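Local structure of arginyl-trna synthetase (Thermus thermophilus, 1IQ0) at residues V112-L118 against Q223-M227; D130-R134 against L230-Y234; A157-F161 against A199-V203; R164-L168 against R186-D190; D235-W239 against L319-Y324. The protein is a monomeric class I aminoacyl-tRNA synthetase that probably joins L-arginine to its cognate tRNA, splitting ATP into AMP and diphosphate. One frame throughout, in Å; residues are numbered along the deposited sequence.

Interaction 1 of 5, residues V112-L118 against Q223-M227; sequences VNPNKEL and QMATM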
# COMPACT_ATOMS: atom_id res chain seq x y z
N VAL A 112 4.82 14.40 -4.97
CA VAL A 112 4.63 14.97 -6.30
C VAL A 112 5.23 16.36 -6.37
O VAL A 112 5.43 17.01 -5.34
CB VAL A 112 3.13 15.07 -6.65
CG1 VAL A 112 2.48 13.70 -6.57
CG2 VAL A 112 2.44 16.04 -5.70
N ASN A 113 5.54 16.81 -7.58
CA ASN A 113 6.08 18.15 -7.74
C ASN A 113 5.05 19.11 -7.16
O ASN A 113 3.87 19.04 -7.49
CB ASN A 113 6.33 18.45 -9.22
CG ASN A 113 7.58 17.77 -9.75
OD1 ASN A 113 8.61 17.77 -9.09
ND2 ASN A 113 7.49 17.20 -10.94
N PRO A 114 5.49 20.00 -6.26
CA PRO A 114 4.56 20.96 -5.65
C PRO A 114 4.35 22.18 -6.54
O PRO A 114 4.62 23.30 -6.13
CB PRO A 114 5.24 21.30 -4.33
CG PRO A 114 6.71 21.27 -4.71
CD PRO A 114 6.81 20.04 -5.60
N ASN A 115 3.85 21.96 -7.75
CA ASN A 115 3.67 23.06 -8.70
C ASN A 115 2.29 23.17 -9.34
O ASN A 115 2.05 24.09 -10.12
CB ASN A 115 4.73 22.92 -9.79
CG ASN A 115 4.48 21.73 -10.69
OD1 ASN A 115 4.07 20.66 -10.22
ND2 ASN A 115 4.74 21.89 -11.99
N LYS A 116 1.38 22.25 -9.01
CA LYS A 116 0.02 22.26 -9.55
C LYS A 116 -0.81 21.14 -8.92
O LYS A 116 -0.27 20.32 -8.17
CB LYS A 116 0.05 22.10 -11.08
CG LYS A 116 0.61 20.78 -11.60
CD LYS A 116 0.84 20.86 -13.10
CE LYS A 116 0.76 19.51 -13.80
NZ LYS A 116 1.76 18.53 -13.32
N GLU A 117 -2.11 21.09 -9.22
CA GLU A 117 -3.00 20.08 -8.64
C GLU A 117 -2.62 18.66 -9.03
O GLU A 117 -2.07 18.43 -10.10
CB GLU A 117 -4.46 20.35 -9.04
CG GLU A 117 -4.79 20.02 -10.49
CD GLU A 117 -4.30 21.07 -11.48
OE1 GLU A 117 -4.36 20.80 -12.70
OE2 GLU A 117 -3.85 22.15 -11.05
N LEU A 118 -2.91 17.70 -8.16
CA LEU A 118 -2.61 16.30 -8.43
C LEU A 118 -3.48 15.77 -9.57
O LEU A 118 -4.61 16.22 -9.76
CB LEU A 118 -2.85 15.43 -7.19
CG LEU A 118 -2.42 15.90 -5.80
CD1 LEU A 118 -2.26 14.66 -4.94
CD2 LEU A 118 -1.11 16.68 -5.83
N GLN A 223 -2.45 21.02 -2.21
CA GLN A 223 -2.32 19.65 -2.70
C GLN A 223 -2.64 18.72 -1.54
O GLN A 223 -3.23 17.65 -1.72
CB GLN A 223 -0.89 19.34 -3.14
CG GLN A 223 -0.39 20.10 -4.35
CD GLN A 223 1.04 19.72 -4.66
OE1 GLN A 223 1.88 19.72 -3.77
NE2 GLN A 223 1.31 19.37 -5.91
N MET A 224 -2.25 19.13 -0.34
CA MET A 224 -2.46 18.33 0.86
C MET A 224 -3.94 18.14 1.18
O MET A 224 -4.30 17.17 1.84
CB MET A 224 -1.73 18.96 2.06
CG MET A 224 -1.61 18.03 3.25
SD MET A 224 -0.28 18.55 4.38
CE MET A 224 1.11 18.54 3.27
N ALA A 225 -4.79 19.06 0.72
CA ALA A 225 -6.22 18.93 0.97
C ALA A 225 -6.72 17.70 0.19
O ALA A 225 -7.60 16.97 0.65
CB ALA A 225 -6.96 20.18 0.52
N THR A 226 -6.13 17.48 -0.98
CA THR A 226 -6.49 16.35 -1.82
C THR A 226 -5.98 15.05 -1.18
O THR A 226 -6.69 14.03 -1.15
CB THR A 226 -5.86 16.49 -3.23
OG1 THR A 226 -6.23 17.76 -3.78
CG2 THR A 226 -6.35 15.39 -4.15
N MET A 227 -4.76 15.08 -0.66
CA MET A 227 -4.16 13.92 -0.00
C MET A 227 -5.05 13.51 1.17
O MET A 227 -5.33 12.33 1.37
CB MET A 227 -2.77 14.26 0.52
CG MET A 227 -1.74 14.54 -0.57
SD MET A 227 -0.21 15.24 0.11
CE MET A 227 0.40 16.19 -1.33
O HOH W 1 4.11 18.15 -3.31
O HOH W 2 -4.85 18.67 -5.81

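Interaction 2 of 5, residues D130-R134 against L230-Y234; sequences DAIAR and LNARY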
# COMPACT_ATOMS: atom_id res chain seq x y z
N ASP A 130 -0.40 4.32 0.91
CA ASP A 130 -1.12 4.42 2.16
C ASP A 130 -1.60 3.04 2.61
O ASP A 130 -1.49 2.68 3.79
CB ASP A 130 -2.33 5.35 2.01
CG ASP A 130 -3.14 5.46 3.28
OD1 ASP A 130 -2.61 6.00 4.28
OD2 ASP A 130 -4.29 4.99 3.30
N ALA A 131 -2.11 2.26 1.67
CA ALA A 131 -2.60 0.92 1.98
C ALA A 131 -1.49 0.00 2.51
O ALA A 131 -1.67 -0.65 3.53
CB ALA A 131 -3.25 0.29 0.73
N ILE A 132 -0.35 -0.04 1.83
CA ILE A 132 0.72 -0.91 2.30
C ILE A 132 1.24 -0.42 3.65
O ILE A 132 1.66 -1.22 4.47
CB ILE A 132 1.88 -1.04 1.28
CG1 ILE A 132 2.79 -2.21 1.67
CG2 ILE A 132 2.72 0.23 1.23
CD1 ILE A 132 2.06 -3.53 1.83
N ALA A 133 1.20 0.90 3.88
CA ALA A 133 1.65 1.45 5.15
C ALA A 133 0.73 0.97 6.27
O ALA A 133 1.19 0.56 7.34
CB ALA A 133 1.65 2.99 5.11
N ARG A 134 -0.58 1.05 6.03
CA ARG A 134 -1.58 0.62 7.01
C ARG A 134 -1.48 -0.89 7.28
O ARG A 134 -1.52 -1.33 8.43
CB ARG A 134 -3.00 0.93 6.50
CG ARG A 134 -3.36 2.40 6.43
CD ARG A 134 -4.71 2.57 5.77
NE ARG A 134 -5.14 3.97 5.72
CZ ARG A 134 -5.75 4.60 6.71
NH1 ARG A 134 -6.02 3.97 7.85
NH2 ARG A 134 -6.11 5.87 6.56
N LEU A 230 -8.23 11.85 0.26
CA LEU A 230 -8.01 10.49 -0.22
C LEU A 230 -7.77 9.56 0.96
O LEU A 230 -7.52 8.38 0.79
CB LEU A 230 -6.82 10.44 -1.17
CG LEU A 230 -7.06 11.05 -2.56
CD1 LEU A 230 -5.75 11.06 -3.34
CD2 LEU A 230 -8.12 10.24 -3.30
N ASN A 231 -7.86 10.12 2.16
CA ASN A 231 -7.67 9.39 3.41
C ASN A 231 -6.27 8.77 3.55
O ASN A 231 -6.10 7.66 4.05
CB ASN A 231 -8.76 8.31 3.57
CG ASN A 231 -8.80 7.72 4.99
OD1 ASN A 231 -8.56 8.42 5.98
ND2 ASN A 231 -9.12 6.44 5.08
N ALA A 232 -5.27 9.51 3.09
CA ALA A 232 -3.86 9.10 3.16
C ALA A 232 -3.27 9.69 4.45
O ALA A 232 -3.69 10.76 4.89
CB ALA A 232 -3.10 9.62 1.95
N ARG A 233 -2.30 9.00 5.05
CA ARG A 233 -1.69 9.49 6.28
C ARG A 233 -0.19 9.77 6.09
O ARG A 233 0.48 9.08 5.34
CB ARG A 233 -1.86 8.46 7.41
CG ARG A 233 -3.17 7.68 7.38
CD ARG A 233 -3.33 6.75 8.59
NE ARG A 233 -2.11 6.03 8.94
CZ ARG A 233 -1.38 5.30 8.10
NH1 ARG A 233 -1.75 5.20 6.82
NH2 ARG A 233 -0.29 4.68 8.52
N TYR A 234 0.32 10.80 6.77
CA TYR A 234 1.74 11.13 6.66
C TYR A 234 2.35 11.47 8.01
O TYR A 234 1.72 12.12 8.84
CB TYR A 234 1.96 12.33 5.73
CG TYR A 234 1.37 12.17 4.35
CD1 TYR A 234 0.05 12.52 4.10
CD2 TYR A 234 2.13 11.65 3.30
CE1 TYR A 234 -0.51 12.36 2.84
CE2 TYR A 234 1.58 11.47 2.04
CZ TYR A 234 0.26 11.83 1.81
OH TYR A 234 -0.31 11.64 0.58
O HOH W 3 0.07 6.81 4.32

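Interaction 3 of 5, residues A157-F161 against A199-V203; sequences AETLF and AIEEV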
# COMPACT_ATOMS: atom_id res chain seq x y z
N ALA A 157 9.71 25.93 -10.34
CA ALA A 157 10.21 27.21 -10.84
C ALA A 157 9.32 27.69 -11.98
O ALA A 157 9.00 28.87 -12.07
CB ALA A 157 11.66 27.07 -11.32
N GLU A 158 8.92 26.78 -12.86
CA GLU A 158 8.09 27.17 -13.98
C GLU A 158 6.75 27.75 -13.57
O GLU A 158 6.31 28.73 -14.16
CB GLU A 158 7.87 26.01 -14.94
CG GLU A 158 9.14 25.52 -15.59
CD GLU A 158 8.88 24.63 -16.79
OE1 GLU A 158 7.99 23.75 -16.70
OE2 GLU A 158 9.57 24.80 -17.81
N THR A 159 6.10 27.16 -12.56
CA THR A 159 4.81 27.70 -12.18
C THR A 159 4.97 29.03 -11.46
O THR A 159 4.20 29.96 -11.71
CB THR A 159 3.99 26.73 -11.28
OG1 THR A 159 4.55 26.69 -9.97
CG2 THR A 159 3.99 25.35 -11.87
N LEU A 160 5.96 29.14 -10.59
CA LEU A 160 6.18 30.40 -9.88
C LEU A 160 6.52 31.51 -10.88
O LEU A 160 6.12 32.65 -10.72
CB LEU A 160 7.29 30.26 -8.84
CG LEU A 160 6.95 29.30 -7.69
CD1 LEU A 160 8.07 29.30 -6.64
CD2 LEU A 160 5.64 29.72 -7.06
N PHE A 161 7.27 31.16 -11.92
CA PHE A 161 7.62 32.13 -12.95
C PHE A 161 6.35 32.55 -13.69
O PHE A 161 6.10 33.75 -13.89
CB PHE A 161 8.61 31.53 -13.95
CG PHE A 161 8.78 32.37 -15.19
CD1 PHE A 161 9.46 33.58 -15.13
CD2 PHE A 161 8.20 31.98 -16.39
CE1 PHE A 161 9.57 34.40 -16.26
CE2 PHE A 161 8.30 32.78 -17.52
CZ PHE A 161 8.99 34.00 -17.46
N ALA A 199 14.61 33.59 -18.46
CA ALA A 199 13.86 34.18 -17.35
C ALA A 199 13.48 33.10 -16.34
O ALA A 199 13.50 33.32 -15.12
CB ALA A 199 12.61 34.89 -17.88
N ILE A 200 13.13 31.92 -16.83
CA ILE A 200 12.77 30.81 -15.94
C ILE A 200 13.99 30.38 -15.12
O ILE A 200 13.87 30.06 -13.93
CB ILE A 200 12.21 29.61 -16.74
CG1 ILE A 200 10.80 29.93 -17.24
CG2 ILE A 200 12.22 28.35 -15.89
CD1 ILE A 200 10.22 28.88 -18.18
N GLU A 201 15.17 30.37 -15.75
CA GLU A 201 16.40 29.98 -15.05
C GLU A 201 16.67 30.92 -13.87
O GLU A 201 17.20 30.48 -12.84
CB GLU A 201 17.61 30.02 -16.01
CG GLU A 201 17.49 29.12 -17.23
CD GLU A 201 17.51 27.63 -16.90
OE1 GLU A 201 17.29 26.82 -17.82
OE2 GLU A 201 17.76 27.27 -15.72
N GLU A 202 16.32 32.19 -14.03
CA GLU A 202 16.53 33.17 -12.97
C GLU A 202 15.69 32.83 -11.74
O GLU A 202 16.15 33.00 -10.61
CB GLU A 202 16.18 34.59 -13.45
CG GLU A 202 17.26 35.24 -14.30
CD GLU A 202 16.91 36.65 -14.72
OE1 GLU A 202 16.55 37.47 -13.84
OE2 GLU A 202 16.98 36.95 -15.93
N VAL A 203 14.46 32.38 -11.95
CA VAL A 203 13.61 32.01 -10.82
C VAL A 203 14.13 30.70 -10.24
O VAL A 203 14.12 30.51 -9.02
CB VAL A 203 12.14 31.83 -11.25
CG1 VAL A 203 11.34 31.24 -10.09
CG2 VAL A 203 11.55 33.19 -11.66

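Interaction 4 of 5, residues R164-L168 against R186-D190; sequences RHYGL and RLHQD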
# COMPACT_ATOMS: atom_id res chain seq x y z
N ARG A 164 4.02 35.07 -11.96
CA ARG A 164 4.52 36.44 -11.99
C ARG A 164 4.49 37.00 -13.41
O ARG A 164 3.95 38.08 -13.65
CB ARG A 164 5.94 36.47 -11.45
CG ARG A 164 6.42 37.83 -11.00
CD ARG A 164 7.83 37.72 -10.44
NE ARG A 164 8.24 38.91 -9.70
CZ ARG A 164 7.68 39.32 -8.56
NH1 ARG A 164 6.68 38.63 -8.03
NH2 ARG A 164 8.12 40.42 -7.96
N HIS A 165 5.06 36.25 -14.35
CA HIS A 165 5.14 36.66 -15.75
C HIS A 165 3.80 37.07 -16.35
O HIS A 165 3.73 38.04 -17.09
CB HIS A 165 5.76 35.53 -16.59
CG HIS A 165 5.96 35.89 -18.03
ND1 HIS A 165 5.21 35.35 -19.05
CD2 HIS A 165 6.83 36.74 -18.62
CE1 HIS A 165 5.61 35.85 -20.21
NE2 HIS A 165 6.59 36.70 -19.97
N TYR A 166 2.75 36.31 -16.04
CA TYR A 166 1.43 36.62 -16.57
C TYR A 166 0.66 37.57 -15.66
O TYR A 166 -0.47 37.94 -15.96
CB TYR A 166 0.64 35.33 -16.79
CG TYR A 166 1.26 34.44 -17.83
CD1 TYR A 166 1.84 33.22 -17.48
CD2 TYR A 166 1.32 34.85 -19.17
CE1 TYR A 166 2.48 32.43 -18.44
CE2 TYR A 166 1.96 34.06 -20.14
CZ TYR A 166 2.53 32.85 -19.76
OH TYR A 166 3.18 32.08 -20.70
N GLY A 167 1.30 37.97 -14.56
CA GLY A 167 0.66 38.89 -13.63
C GLY A 167 -0.68 38.36 -13.17
O GLY A 167 -1.70 39.05 -13.26
N LEU A 168 -0.68 37.12 -12.69
CA LEU A 168 -1.90 36.48 -12.22
C LEU A 168 -2.04 36.67 -10.71
O LEU A 168 -1.08 36.54 -9.96
CB LEU A 168 -1.87 34.99 -12.56
CG LEU A 168 -1.68 34.69 -14.05
CD1 LEU A 168 -1.56 33.19 -14.25
CD2 LEU A 168 -2.85 35.25 -14.84
N ARG A 186 -0.71 27.76 -18.97
CA ARG A 186 -0.60 28.87 -19.91
C ARG A 186 0.84 28.98 -20.39
O ARG A 186 1.09 29.13 -21.59
CB ARG A 186 -1.04 30.20 -19.30
CG ARG A 186 -1.52 31.15 -20.38
CD ARG A 186 -1.13 32.60 -20.19
NE ARG A 186 -1.97 33.30 -19.24
CZ ARG A 186 -2.15 34.62 -19.24
NH1 ARG A 186 -1.55 35.37 -20.16
NH2 ARG A 186 -2.93 35.19 -18.33
N LEU A 187 1.79 28.89 -19.46
CA LEU A 187 3.20 28.97 -19.81
C LEU A 187 3.58 27.98 -20.91
O LEU A 187 4.24 28.35 -21.88
CB LEU A 187 4.08 28.71 -18.58
CG LEU A 187 5.60 28.69 -18.86
CD1 LEU A 187 6.05 30.07 -19.33
CD2 LEU A 187 6.37 28.29 -17.60
N HIS A 188 3.16 26.72 -20.76
CA HIS A 188 3.49 25.70 -21.75
C HIS A 188 2.71 25.77 -23.06
O HIS A 188 2.99 25.01 -23.98
CB HIS A 188 3.35 24.30 -21.15
CG HIS A 188 4.58 23.84 -20.43
ND1 HIS A 188 4.89 24.25 -19.15
CD2 HIS A 188 5.61 23.07 -20.84
CE1 HIS A 188 6.06 23.75 -18.80
NE2 HIS A 188 6.52 23.03 -19.81
N GLN A 189 1.73 26.66 -23.13
CA GLN A 189 0.95 26.81 -24.35
C GLN A 189 1.42 28.10 -25.01
O GLN A 189 1.04 28.42 -26.13
CB GLN A 189 -0.55 26.91 -24.05
CG GLN A 189 -1.16 25.66 -23.45
CD GLN A 189 -2.66 25.77 -23.28
OE1 GLN A 189 -3.18 26.78 -22.80
NE2 GLN A 189 -3.37 24.72 -23.67
N ASP A 190 2.27 28.84 -24.29
CA ASP A 190 2.78 30.11 -24.79
C ASP A 190 3.69 29.89 -26.00
O ASP A 190 4.65 29.11 -25.94
CB ASP A 190 3.54 30.84 -23.69
CG ASP A 190 3.80 32.29 -24.03
OD1 ASP A 190 4.14 32.57 -25.20
OD2 ASP A 190 3.67 33.15 -23.13

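Interaction 5 of 5, residues D235-W239 against L319-Y324; sequences DLLVW and LRFRPY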
# COMPACT_ATOMS: atom_id res chain seq x y z
N ASP A 235 3.59 11.04 8.21
CA ASP A 235 4.30 11.34 9.45
C ASP A 235 5.35 12.43 9.22
O ASP A 235 5.50 13.35 10.03
CB ASP A 235 4.99 10.10 10.00
CG ASP A 235 4.02 9.01 10.38
OD1 ASP A 235 3.95 8.00 9.65
OD2 ASP A 235 3.31 9.17 11.40
N LEU A 236 6.08 12.31 8.12
CA LEU A 236 7.15 13.25 7.83
C LEU A 236 7.11 13.88 6.45
O LEU A 236 6.65 13.30 5.47
CB LEU A 236 8.50 12.55 7.97
CG LEU A 236 8.82 11.80 9.26
CD1 LEU A 236 9.89 10.75 8.97
CD2 LEU A 236 9.28 12.78 10.33
N LEU A 237 7.64 15.09 6.38
CA LEU A 237 7.77 15.83 5.14
C LEU A 237 9.26 16.13 5.08
O LEU A 237 9.85 16.52 6.08
CB LEU A 237 7.01 17.15 5.21
CG LEU A 237 5.74 17.37 4.39
CD1 LEU A 237 4.78 16.21 4.52
CD2 LEU A 237 5.10 18.67 4.86
N VAL A 238 9.89 15.89 3.94
CA VAL A 238 11.29 16.21 3.78
C VAL A 238 11.42 17.07 2.53
O VAL A 238 11.04 16.66 1.44
CB VAL A 238 12.18 14.96 3.63
CG1 VAL A 238 13.58 15.37 3.23
CG2 VAL A 238 12.25 14.21 4.96
N TRP A 239 11.95 18.28 2.71
CA TRP A 239 12.13 19.23 1.63
C TRP A 239 13.53 19.17 1.01
O TRP A 239 14.54 19.10 1.71
CB TRP A 239 11.85 20.66 2.13
CG TRP A 239 10.43 20.86 2.65
CD1 TRP A 239 9.84 20.20 3.69
CD2 TRP A 239 9.44 21.76 2.13
NE1 TRP A 239 8.54 20.61 3.84
CE2 TRP A 239 8.26 21.57 2.90
CE3 TRP A 239 9.42 22.70 1.09
CZ2 TRP A 239 7.08 22.28 2.66
CZ3 TRP A 239 8.24 23.41 0.85
CH2 TRP A 239 7.09 23.20 1.63
N LEU A 319 19.46 16.32 8.73
CA LEU A 319 18.10 16.83 8.66
C LEU A 319 17.53 17.13 10.06
O LEU A 319 17.74 16.36 11.00
CB LEU A 319 17.21 15.81 7.93
CG LEU A 319 16.69 16.08 6.50
CD1 LEU A 319 17.51 17.13 5.79
CD2 LEU A 319 16.68 14.77 5.71
N ARG A 320 16.83 18.25 10.17
CA ARG A 320 16.21 18.69 11.42
C ARG A 320 14.71 18.85 11.20
O ARG A 320 14.28 19.28 10.13
CB ARG A 320 16.80 20.03 11.88
CG ARG A 320 18.24 19.93 12.33
CD ARG A 320 18.83 21.29 12.66
NE ARG A 320 20.19 21.14 13.17
CZ ARG A 320 20.49 20.64 14.37
NH1 ARG A 320 19.52 20.26 15.20
NH2 ARG A 320 21.76 20.51 14.74
N PHE A 321 13.93 18.52 12.23
CA PHE A 321 12.47 18.57 12.13
C PHE A 321 11.74 19.40 13.18
O PHE A 321 12.25 19.64 14.28
CB PHE A 321 11.92 17.15 12.15
CG PHE A 321 12.34 16.32 10.99
CD1 PHE A 321 13.63 15.80 10.92
CD2 PHE A 321 11.47 16.10 9.92
CE1 PHE A 321 14.05 15.09 9.81
CE2 PHE A 321 11.89 15.39 8.80
CZ PHE A 321 13.17 14.88 8.74
N ARG A 322 10.52 19.80 12.84
CA ARG A 322 9.65 20.58 13.71
C ARG A 322 8.21 20.33 13.24
O ARG A 322 7.99 19.71 12.21
CB ARG A 322 9.98 22.08 13.60
CG ARG A 322 9.71 22.67 12.23
CD ARG A 322 10.23 24.10 12.09
NE ARG A 322 9.52 25.04 12.94
CZ ARG A 322 9.99 25.51 14.10
NH1 ARG A 322 11.18 25.12 14.54
NH2 ARG A 322 9.26 26.35 14.82
N PRO A 323 7.21 20.81 14.01
CA PRO A 323 5.81 20.60 13.60
C PRO A 323 5.49 21.34 12.31
O PRO A 323 5.94 22.46 12.10
CB PRO A 323 5.02 21.15 14.79
CG PRO A 323 5.95 20.95 15.96
CD PRO A 323 7.28 21.38 15.37
N TYR A 324 4.71 20.71 11.44
CA TYR A 324 4.32 21.33 10.19
C TYR A 324 2.94 21.93 10.34
O TYR A 324 1.97 21.22 10.60
CB TYR A 324 4.30 20.31 9.05
CG TYR A 324 3.89 20.90 7.72
CD1 TYR A 324 4.66 21.89 7.10
CD2 TYR A 324 2.72 20.47 7.08
CE1 TYR A 324 4.28 22.43 5.87
CE2 TYR A 324 2.33 21.01 5.86
CZ TYR A 324 3.11 21.99 5.26
OH TYR A 324 2.74 22.51 4.04

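Interaction 1 of 5, residues V112-L118 against Q223-M227
Gln223 sets its CG anti to its own carbonyl carbon (chi1 -66°) and then runs extended (chi2 179°), so that its carboxamide leaves helix 213-229 and enters the curve of 112-118 between Val112 and Leu118. By sequence this curve is the first part of the 'HIGH' region of a class I synthetase. It is neither helix nor strand, and an inverse gamma turn centred on Pro114 bends it. The amide nitrogen bridges two backbone carbonyls: Gln223 NE2 donates to Asn113 O at 3.0 Å and to Lys116 O at 2.9 Å. Asn113 O lies in the amide plane, whereas Lys116 O is tilted from it; engaging two carbonyls fixes the rotation of the group. On its other side Gln223 OE1 accepts from a water at 2.8 Å, and that same water donates to Val112 O. Leu118 crosses the glutamine at about a right angle, CD2 lying 3.8 Å from Gln223 CB. A leucine in place of Gln223 would probably leave the Asn113 and Lys116 carbonyls without their shared donor and the turn freer to shift. One helical turn on, Thr226 OG1, bonded also to Asp406 and Lys175, receives a second water at 2.6 Å, which in turn accepts from Leu118 N at 3.2 Å.

Interaction 2 of 5, residues D130-R134 against L230-Y234
Asp130 and Arg233 meet in a salt bridge, Asp130 OD1 standing 2.8 Å from Arg233 NH1, with carboxylate and guanidinium planes 54° apart. The same oxygen takes the backbone of that residue, Arg233 N to Asp130 OD1 at 3.1 Å, from above the carboxylate plane, and a water that also donates to Arg233 O. Arg134 NE, one helical turn along, reaches Asp130 OD2 at 2.8 Å on the syn side, though tilted out of the carboxylate plane; the two arginines thus share one carboxylate in a salt-bridge network. Asp130 OD2 also takes a direct salt bridge from Arg443, from outside the two segments. Arg134 NH2 goes on to Asn231 O at 3.1 Å, and both acceptors lie in the guanidinium plane, which fixes the rotation of that group. Arg233 CD lies 3.5 Å above this plane, offset toward its rim, and the bend at chi3 (-43°) turns the Arg233 guanidinium back toward Asp130 OD1. In the next shell Asn231 ND2 binds Gly585 O. Asn231 has positive phi (61°) and closes helix 213-229 in a Schellman motif. The network fastens helix 120-138 to the connection between helix 213-229 and strand 236-239, where Ala133 packs on Val145 of strand 141-149.

Interaction 3 of 5, residues A157-F161 against A199-V203
Phe161 and Ile200 make the tight part of this contact. Ile200 CG1 sits over one face of the phenyl ring, 3.9 Å from its centroid and 30° off the normal, a CH-pi approach in which Ile200 CG1 comes to 3.4 Å from Phe161 CD2. Ala199 CB closes on the far end of the ring at 3.5 Å from Phe161 CE1, while Val203 CG2 stands at the ring edge, 4.1 Å from Phe161 CD1. The phenylalanine reaches this place because its CG lies anti to the backbone N (chi1 168°), which sends the ring out to the partner helix. Were Phe161 cut back to an alanine, Ile200 CG1 and Ala199 CB would probably lose the ring they press on and a gap would open between the helices. The two helical segments cross steeply, their axes 8.8 Å apart at closest with 108° between directions; both belong to the helical run that the class I catalytic domain carries between strands 141-149 and 236-239. Away from the ring the packing is looser. There, beside the partly exposed Val203 and Leu160, Val203 CG1 comes only to 4.4 Å from Ala157 CB and equally far from Leu160 CB. At the other flank Glu158 crosses Ile200 at a slant, its OE2 4.1 Å from Ile200 CD1 and hydrogen-bonded instead to Tyr193 OH.

Interaction 4 of 5, residues R164-L168 against R186-D190
Tyr166 lies along Arg186, the two side chains running in opposite directions. Tyr166 CB is 3.8 Å from Arg186 CZ, the centre of the guanidinium. At the ring, Tyr166 CG faces Arg186 NE and CZ, and Tyr166 CD2 comes to 3.1 Å from Arg186 NH1; the guanidinium is inclined 32° to the ring, so it overlies this side without stacking flat on it. Farther along, Arg186 CD lies over the same face, 3.5 Å from the ring centroid and 16° off the normal, a CH-pi contact, and it is 3.4 Å from Tyr166 CE2. The bends of Arg186 at chi2 and chi3 fold its chain into this position. Tyr166 CE1 comes within 3.7 Å of Leu187 N, which stands oblique to the ring, while His165 ND1 stands over the face opposite Arg186 CD, offset toward the rim, its own ring stacked on Phe161. At the tip Tyr166 OH donates to Asp190 OD2 at 2.7 Å, using the anti lone pair of the carboxylate; the other oxygen of Asp190 accepts from Glu192 N, which helps to hold the carboxylate in place. Beside the arginine's end, Leu168 CD2 touches Arg186 NH2 at 3.5 Å. The contact lies at the surface and joins the C-terminal ends of helices 154-165 and 176-189, the former closed by Gly167, whose positive phi and two bonds back into the last turn make a Schellman motif.

Interaction 5 of 5, residues D235-W239 against L319-Y324
Leu237 and Tyr324 meet methyl to ring face: Leu237 CD2 stands 3.6 Å from the centroid of the tyrosine ring and only 6° off its normal, so the methyl is nearly equidistant from all six ring carbons. Tyr324, with CG anti to its backbone N (chi1 179°), presents that face to the leucine, while its hydroxyl bonds Asn217 of helix 213-229. Trp239 adds a more distant neighbour, Tyr324 CE1 lying at the edge of the indole, near its plane, 4.3 Å from Trp239 CZ2. Leu236 and Val238 leave strand 236-239 on the other side of the backbone and meet Phe321 and Leu319. Val238 CG2 is at the edge of the phenyl ring, 3.9 Å from Phe321 CZ; Leu236 crosses Phe321 at about a right angle, its CD2 at 4.0 Å from Phe321 CE2. That ring carbon also lies 3.6 Å from Leu237 O. The second branch of the valine, Val238 CG1, meets Leu319 CD2 at 4.0 Å. No hydrogen bond links the segments, whose strand axes are 8.9 Å apart, because strand 333-335 runs between them; the side chains reach past it on both faces. Beyond 236-239 the sheet continues with 333-335, parallel to it, then 320-323 and 340-341, each antiparallel to its neighbour. Strands 236-239, 141-149, 104-108, 348-354 and 380-390 have the 3-2-1-4-5 order of the Rossmann-type class I catalytic domain.

Overall arrangement
Interactions 1, 2 and 5 follow helix 213-229 and the chain leaving it. Interactions 1 and 2, with centres about 16 Å apart, touch where Met227 CG packs on Tyr234 OH at 3.4 Å; interactions 1 and 5, about 17 Å apart, meet through Met224 CE and Tyr324 CE2 at 3.8 Å. Interactions 3 and 4 share helix 154-165, their centres about 10 Å apart, and lie nested within the chain loop that interaction 1 closes. Interaction 3 reaches the predicted 'HIGH' region, which in class I synthetases helps to bind ATP, through packing of Thr159 on Asn115, whereas interaction 4 stays about 7 Å from interaction 1 at the nearest atoms.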